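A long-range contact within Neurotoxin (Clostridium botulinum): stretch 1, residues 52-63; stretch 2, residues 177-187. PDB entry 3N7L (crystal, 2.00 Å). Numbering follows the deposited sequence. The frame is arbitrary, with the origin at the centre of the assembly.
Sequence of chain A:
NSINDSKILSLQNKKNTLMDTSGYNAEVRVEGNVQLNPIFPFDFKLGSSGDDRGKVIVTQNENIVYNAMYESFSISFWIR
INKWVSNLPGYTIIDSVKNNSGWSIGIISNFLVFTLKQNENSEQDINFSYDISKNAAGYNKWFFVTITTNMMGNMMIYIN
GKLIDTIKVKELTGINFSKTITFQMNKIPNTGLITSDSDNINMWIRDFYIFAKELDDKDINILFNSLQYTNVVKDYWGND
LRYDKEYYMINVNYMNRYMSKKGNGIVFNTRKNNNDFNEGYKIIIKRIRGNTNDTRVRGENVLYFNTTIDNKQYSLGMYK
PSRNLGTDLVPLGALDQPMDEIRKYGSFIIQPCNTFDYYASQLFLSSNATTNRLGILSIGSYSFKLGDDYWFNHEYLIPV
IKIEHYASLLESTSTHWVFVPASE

Stretch 1 (52-63) DRGKVIVTQNEN
Stretch 2 (177-187) FSKTITFQMNK

Strand 55-59 and strand 180-187 run antiparallel: their N-to-C directions differ by 171° and their axes approach to 4.6 Å. The register pairs V56 with F183, I57 with T182, V58 with I181 and T59 with T180, at CA-CA distances of 4.9, 4.6, 5.1 and 4.4 Å. From V56 to T59 phi lies between -118° and -111° and psi between 112° and 121°; T180, I181, T182 and F183 are likewise extended, with phi from -124° to -94° and psi from 112° to 134°.

V56 and F183 form a hydrogen-bonded pair, V56 N to F183 O at 2.9 Å and F183 N to V56 O at 2.7 Å. V58 and I181 form the next, V58 N to I181 O and I181 N to V58 O both at 2.8 Å. All four bonds have N-H...O angles of 161° or more. CA-H groups of the residues flanking these pairs approach the same carbonyls, as in T180 CA to V58 O at 3.2 Å and K55 CA to F183 O at 3.3 Å. Beyond the strand, Q60 (phi -97°, psi -178°) extends the ladder, its N donating to K179 O at 2.8 Å. At the other end a water donates to G54 O at 2.8 Å and accepts from M185 N at 3.0 Å, bridging the two backbones.

V56, V58, I181 and F183 share one buried face, where their apolar side chains suit the lack of solvent. Both valines are t (177° and 180°), I181 is m,t and F183 has chi1 -69°, chi2 -103°. V56 CB lies 3.8 Å from F183 CB, V58 CB 4.3 Å from I181 CB, and V58 CG2 4.2 Å from F183 CE2.

The opposite face carries I57, T59, T180 and T182, all partly exposed and all with chi1 m. The threonines combine a methyl for packing with a hydroxyl compatible with solvent: I57 CG2 meets T180 CG2 at 3.8 Å. K55, fully extended (all chi t), lays its aliphatic chain alongside, K55 CE 3.7 Å from T182 CG2. K179 (p, p, t, m) does likewise, with K179 CD 3.6 Å from T59 CG2.

At the ends, Q60 (chi1 51°) brings NE2 to 3.4 Å from K179 O, a weak hydrogen bond, and to 3.5 Å from I181 CD1. Q184, extended with chi1 177° and chi2 176°, places NE2 3.5 Å from both K55 CB and R53 CG. R53 NE reaches 3.3 Å from M185 O, but the angle is too poor for a hydrogen bond. Altogether 787 Å² is buried, summed over both sides.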

# COMPACT_ATOMS: atom_id res chain seq x y z
N ASP A 52 15.26 -23.65 4.33
CA ASP A 52 16.10 -22.48 4.55
C ASP A 52 15.32 -21.17 4.51
O ASP A 52 15.73 -20.24 3.81
CB ASP A 52 17.21 -22.45 3.49
CG ASP A 52 18.54 -22.96 4.01
OD1 ASP A 52 18.56 -24.05 4.63
OD2 ASP A 52 19.56 -22.27 3.81
N ARG A 53 14.22 -21.10 5.24
CA ARG A 53 13.43 -19.87 5.26
C ARG A 53 14.37 -18.76 5.73
O ARG A 53 15.14 -18.95 6.67
CB ARG A 53 12.23 -19.98 6.20
CG ARG A 53 12.58 -20.01 7.68
CD ARG A 53 11.36 -19.73 8.54
NE ARG A 53 10.33 -20.75 8.37
CZ ARG A 53 10.42 -21.99 8.83
NH1 ARG A 53 11.49 -22.37 9.51
NH2 ARG A 53 9.43 -22.86 8.61
N GLY A 54 14.30 -17.61 5.07
CA GLY A 54 15.15 -16.50 5.43
C GLY A 54 15.12 -16.14 6.91
O GLY A 54 14.13 -16.35 7.60
N LYS A 55 16.23 -15.58 7.38
CA LYS A 55 16.36 -15.18 8.77
C LYS A 55 17.37 -14.05 8.88
O LYS A 55 18.49 -14.17 8.38
CB LYS A 55 16.82 -16.38 9.61
CG LYS A 55 16.98 -16.10 11.09
CD LYS A 55 17.47 -17.34 11.82
CE LYS A 55 17.57 -17.10 13.31
NZ LYS A 55 18.05 -18.31 14.03
N VAL A 56 16.97 -12.96 9.52
CA VAL A 56 17.86 -11.82 9.71
C VAL A 56 18.06 -11.61 11.20
O VAL A 56 17.09 -11.40 11.94
CB VAL A 56 17.29 -10.53 9.07
CG1 VAL A 56 18.23 -9.35 9.35
CG2 VAL A 56 17.13 -10.71 7.57
N ILE A 57 19.30 -11.68 11.65
CA ILE A 57 19.60 -11.51 13.06
C ILE A 57 20.40 -10.24 13.34
O ILE A 57 21.50 -10.06 12.82
CB ILE A 57 20.39 -12.71 13.61
CG1 ILE A 57 19.63 -14.00 13.31
CG2 ILE A 57 20.59 -12.55 15.11
CD1 ILE A 57 20.39 -15.26 13.66
N VAL A 58 19.82 -9.37 14.16
CA VAL A 58 20.48 -8.12 14.53
C VAL A 58 20.85 -8.19 16.00
O VAL A 58 19.99 -8.35 16.87
CB VAL A 58 19.55 -6.91 14.31
CG1 VAL A 58 20.26 -5.63 14.71
CG2 VAL A 58 19.12 -6.84 12.84
N THR A 59 22.15 -8.07 16.28
CA THR A 59 22.64 -8.10 17.65
C THR A 59 23.22 -6.72 17.95
O THR A 59 24.25 -6.34 17.39
CB THR A 59 23.73 -9.16 17.83
OG1 THR A 59 23.23 -10.43 17.41
CG2 THR A 59 24.16 -9.25 19.30
N GLN A 60 22.57 -5.99 18.84
CA GLN A 60 23.03 -4.65 19.17
C GLN A 60 23.88 -4.60 20.44
O GLN A 60 24.17 -5.63 21.05
CB GLN A 60 21.83 -3.71 19.29
CG GLN A 60 20.72 -4.21 20.18
CD GLN A 60 19.34 -3.81 19.67
OE1 GLN A 60 19.16 -2.71 19.14
NE2 GLN A 60 18.36 -4.69 19.85
N ASN A 61 24.29 -3.39 20.81
CA ASN A 61 25.12 -3.18 21.99
C ASN A 61 24.30 -3.24 23.27
O ASN A 61 23.39 -2.43 23.48
CB ASN A 61 25.83 -1.84 21.88
CG ASN A 61 26.72 -1.56 23.08
OD1 ASN A 61 26.24 -1.41 24.20
ND2 ASN A 61 28.03 -1.49 22.84
N GLU A 62 24.64 -4.20 24.13
CA GLU A 62 23.97 -4.41 25.41
C GLU A 62 23.76 -3.12 26.21
O GLU A 62 22.70 -2.90 26.79
CB GLU A 62 24.79 -5.38 26.25
CG GLU A 62 26.21 -4.90 26.48
CD GLU A 62 27.07 -5.91 27.22
OE1 GLU A 62 28.26 -5.61 27.45
OE2 GLU A 62 26.55 -7.00 27.55
N ASN A 63 24.78 -2.28 26.23
CA ASN A 63 24.71 -1.02 26.97
C ASN A 63 23.71 -0.07 26.35
O ASN A 63 22.98 0.63 27.06
CB ASN A 63 26.09 -0.37 27.03
CG ASN A 63 27.12 -1.24 27.74
OD1 ASN A 63 26.93 -1.61 28.90
ND2 ASN A 63 28.20 -1.58 27.04
N PHE A 177 14.99 -7.02 28.63
CA PHE A 177 15.05 -6.82 27.19
C PHE A 177 16.29 -7.43 26.56
O PHE A 177 17.40 -7.32 27.09
CB PHE A 177 14.96 -5.32 26.87
CG PHE A 177 13.59 -4.76 27.10
CD1 PHE A 177 12.50 -5.20 26.35
CD2 PHE A 177 13.37 -3.80 28.09
CE1 PHE A 177 11.22 -4.71 26.59
CE2 PHE A 177 12.09 -3.30 28.33
CZ PHE A 177 11.02 -3.75 27.58
N SER A 178 16.09 -8.08 25.42
CA SER A 178 17.15 -8.74 24.68
C SER A 178 17.84 -7.78 23.71
O SER A 178 17.23 -6.83 23.23
CB SER A 178 16.58 -9.92 23.89
OG SER A 178 17.51 -10.40 22.93
N LYS A 179 19.12 -8.02 23.44
CA LYS A 179 19.84 -7.16 22.51
C LYS A 179 19.85 -7.79 21.13
O LYS A 179 20.52 -7.31 20.22
CB LYS A 179 21.26 -6.91 23.02
CG LYS A 179 22.00 -8.14 23.53
CD LYS A 179 22.34 -9.09 22.41
CE LYS A 179 23.38 -10.09 22.87
NZ LYS A 179 24.60 -9.39 23.34
N THR A 180 19.10 -8.88 20.97
CA THR A 180 19.00 -9.57 19.70
C THR A 180 17.60 -9.48 19.11
O THR A 180 16.61 -9.68 19.81
CB THR A 180 19.38 -11.07 19.84
OG1 THR A 180 20.76 -11.18 20.18
CG2 THR A 180 19.12 -11.82 18.54
N ILE A 181 17.52 -9.16 17.82
CA ILE A 181 16.24 -9.07 17.12
C ILE A 181 16.32 -10.01 15.93
O ILE A 181 17.22 -9.91 15.10
CB ILE A 181 15.97 -7.63 16.62
CG1 ILE A 181 16.00 -6.66 17.79
CG2 ILE A 181 14.60 -7.57 15.93
CD1 ILE A 181 15.95 -5.21 17.38
N THR A 182 15.36 -10.93 15.85
CA THR A 182 15.34 -11.91 14.78
C THR A 182 14.13 -11.74 13.85
O THR A 182 12.98 -11.86 14.28
CB THR A 182 15.31 -13.34 15.34
OG1 THR A 182 16.48 -13.55 16.15
CG2 THR A 182 15.28 -14.36 14.22
N PHE A 183 14.42 -11.45 12.59
CA PHE A 183 13.39 -11.29 11.56
C PHE A 183 13.24 -12.65 10.88
O PHE A 183 14.15 -13.12 10.20
CB PHE A 183 13.81 -10.25 10.52
CG PHE A 183 13.86 -8.84 11.05
CD1 PHE A 183 12.84 -7.93 10.74
CD2 PHE A 183 14.93 -8.41 11.82
CE1 PHE A 183 12.90 -6.62 11.20
CE2 PHE A 183 14.99 -7.09 12.29
CZ PHE A 183 13.98 -6.20 11.98
N GLN A 184 12.10 -13.30 11.08
CA GLN A 184 11.86 -14.61 10.49
C GLN A 184 10.40 -14.99 10.69
O GLN A 184 9.84 -14.79 11.77
CB GLN A 184 12.78 -15.65 11.15
CG GLN A 184 12.58 -17.08 10.65
CD GLN A 184 13.57 -18.06 11.27
OE1 GLN A 184 13.65 -18.21 12.49
NE2 GLN A 184 14.34 -18.74 10.41
N MET A 185 9.79 -15.54 9.65
CA MET A 185 8.40 -15.94 9.73
C MET A 185 8.27 -17.34 10.32
O MET A 185 8.47 -18.35 9.63
CB MET A 185 7.76 -15.88 8.35
CG MET A 185 7.97 -14.53 7.70
SD MET A 185 6.98 -14.32 6.24
CE MET A 185 5.42 -13.85 6.97
N ASN A 186 7.95 -17.39 11.61
CA ASN A 186 7.80 -18.65 12.32
C ASN A 186 6.38 -18.91 12.77
O ASN A 186 5.78 -18.13 13.52
CB ASN A 186 8.73 -18.69 13.53
CG ASN A 186 10.19 -18.52 13.15
OD1 ASN A 186 10.65 -19.09 12.17
ND2 ASN A 186 10.92 -17.74 13.94
N LYS A 187 5.84 -20.04 12.32
CA LYS A 187 4.48 -20.45 12.64
C LYS A 187 4.32 -20.71 14.14
O LYS A 187 5.21 -21.28 14.78
CB LYS A 187 4.13 -21.70 11.85
CG LYS A 187 2.75 -22.30 12.13
CD LYS A 187 1.63 -21.39 11.67
CE LYS A 187 0.28 -22.11 11.74
NZ LYS A 187 -0.09 -22.56 13.11
O HOH W 1 11.35 -16.18 7.21